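Local coordinates for tail spike protein gp49 (PDB 4RU4) that acts as an O-specific polysaccharide lyase, the trimeric phage tailspike that cleaves the surface polysaccharide of its Pseudomonas host during entry, at the interface of chains A and B. Coordinates in Å, arbitrary orientation; residue numbers count along the deposited sequence, not the author numbering. Chains: chain A/B, tail spike protein gp49.

The interface of chains A and B. Residues chain A 488-491; chain B 455, 483, 485, 511, 602.
B:Arg511 reaches A:Leu489 on a chain that leaves with CG opposite its own backbone nitrogen (chi1 -175°) and then bends at chi3, which turns the guanidinium toward the loop of chain A. NH2 of B:Arg511 donates a nearly straight hydrogen bond of 2.7 Å to the backbone O of A:Leu489. This oxygen lies in the guanidinium plane, while the donor is tilted 26° from the plane of the carbonyl. A second-shell group fixes the rotation of the guanidinium: the C-terminal carboxylate of B:Val602, the last residue of the chain. NE and NH2 of B:Arg511 grip B:Val602 O side-on, at 3.1 and 2.9 Å, both from the same face of the carboxylate plane. The carboxylate probably also balances the arginine's charge. From its other oxygen, B:Val602 OXT, a water bridges to A:Leu489 O, so the A:Leu489 carbonyl oxygen is engaged by both B:Arg511 NH2 and the water.

The methyl of A:Ala490 enters beside this polar group, in the angle formed by B:Ile485 and the ring of B:Tyr483. CB of A:Ala490 sits over one face of the B:Tyr483 ring, 3.8 Å from its centroid and displaced toward the rim, in a CH-pi contact. CB of A:Ala490 also packs tightly, at 3.4 Å, against CD1 of B:Ile485. That CD1 also lies on a face of the B:Arg511 guanidinium, toward its rim, linking the apolar patch to the hydrogen-bonded one. A:Gly491 continues the chain along the ring, with its CA 3.6 Å from CD2 of B:Tyr483. The amide end of B:Gln455 flanks the alanine methyl more loosely.

A loop following strand 484-487 of one subunit thus docks through the A:Leu489 carbonyl, the A:Ala490 methyl and the A:Gly491 backbone on strands 484-487 and 510-522 of its neighbour and on that neighbour's C-terminus. In the trimeric tailspike, the contact probably helps hold adjacent subunits together.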
# COMPACT_ATOMS: atom_id res chain seq x y z
N ASN A 488 3.57 -21.98 -3.54
CA ASN A 488 3.54 -21.01 -4.63
C ASN A 488 4.79 -20.15 -4.70
O ASN A 488 4.70 -18.95 -4.82
CB ASN A 488 2.28 -20.13 -4.52
CG ASN A 488 1.03 -20.95 -4.37
OD1 ASN A 488 0.91 -21.98 -5.00
ND2 ASN A 488 0.11 -20.53 -3.50
N LEU A 489 5.96 -20.78 -4.63
CA LEU A 489 7.21 -20.04 -4.73
C LEU A 489 7.74 -20.12 -6.17
O LEU A 489 7.72 -21.19 -6.81
CB LEU A 489 8.25 -20.59 -3.72
CG LEU A 489 7.86 -20.53 -2.24
CD1 LEU A 489 9.02 -20.97 -1.31
CD2 LEU A 489 7.40 -19.11 -1.88
N ALA A 490 8.18 -18.99 -6.72
CA ALA A 490 8.82 -19.02 -8.03
C ALA A 490 10.34 -18.85 -7.87
O ALA A 490 10.79 -18.13 -6.97
CB ALA A 490 8.25 -17.94 -8.95
N GLY A 491 11.13 -19.52 -8.72
CA GLY A 491 12.55 -19.24 -8.80
C GLY A 491 13.47 -20.14 -7.99
O GLY A 491 14.68 -19.90 -7.89
N GLN B 455 5.71 -15.17 -13.76
CA GLN B 455 4.90 -15.65 -12.65
C GLN B 455 3.54 -14.95 -12.79
O GLN B 455 3.45 -13.75 -12.57
CB GLN B 455 5.54 -15.27 -11.29
CG GLN B 455 4.75 -15.73 -10.06
CD GLN B 455 5.11 -14.96 -8.79
OE1 GLN B 455 5.33 -13.75 -8.83
NE2 GLN B 455 5.18 -15.67 -7.67
N TYR B 483 11.70 -20.33 -14.87
CA TYR B 483 10.33 -20.75 -14.53
C TYR B 483 9.29 -20.10 -15.41
O TYR B 483 9.48 -18.98 -15.91
CB TYR B 483 9.97 -20.45 -13.06
CG TYR B 483 10.10 -18.99 -12.63
CD1 TYR B 483 9.02 -18.10 -12.77
CD2 TYR B 483 11.28 -18.51 -12.08
CE1 TYR B 483 9.13 -16.77 -12.36
CE2 TYR B 483 11.41 -17.19 -11.68
CZ TYR B 483 10.32 -16.33 -11.81
OH TYR B 483 10.44 -15.03 -11.39
N ILE B 485 5.16 -19.91 -14.77
CA ILE B 485 4.19 -20.30 -13.75
C ILE B 485 2.86 -19.59 -13.99
O ILE B 485 2.83 -18.36 -14.14
CB ILE B 485 4.73 -19.95 -12.33
CG1 ILE B 485 5.88 -20.89 -12.00
CG2 ILE B 485 3.62 -20.04 -11.26
CD1 ILE B 485 6.74 -20.44 -10.78
N ARG B 511 4.83 -24.62 -14.19
CA ARG B 511 3.76 -24.96 -13.27
C ARG B 511 2.44 -24.48 -13.87
O ARG B 511 2.32 -23.31 -14.23
CB ARG B 511 4.01 -24.33 -11.89
CG ARG B 511 3.01 -24.74 -10.83
CD ARG B 511 3.22 -23.97 -9.52
NE ARG B 511 4.59 -23.98 -9.10
CZ ARG B 511 5.22 -22.98 -8.48
NH1 ARG B 511 4.60 -21.84 -8.14
NH2 ARG B 511 6.48 -23.14 -8.18
N VAL B 602 8.28 -27.05 -11.28
CA VAL B 602 9.08 -26.06 -10.58
C VAL B 602 8.31 -25.58 -9.35
O VAL B 602 7.08 -25.79 -9.24
CB VAL B 602 9.50 -24.91 -11.53
CG1 VAL B 602 8.30 -24.09 -11.98
CG2 VAL B 602 10.58 -24.01 -10.89
OXT VAL B 602 8.90 -25.00 -8.44
O HOH W 1 10.09 -22.33 -7.80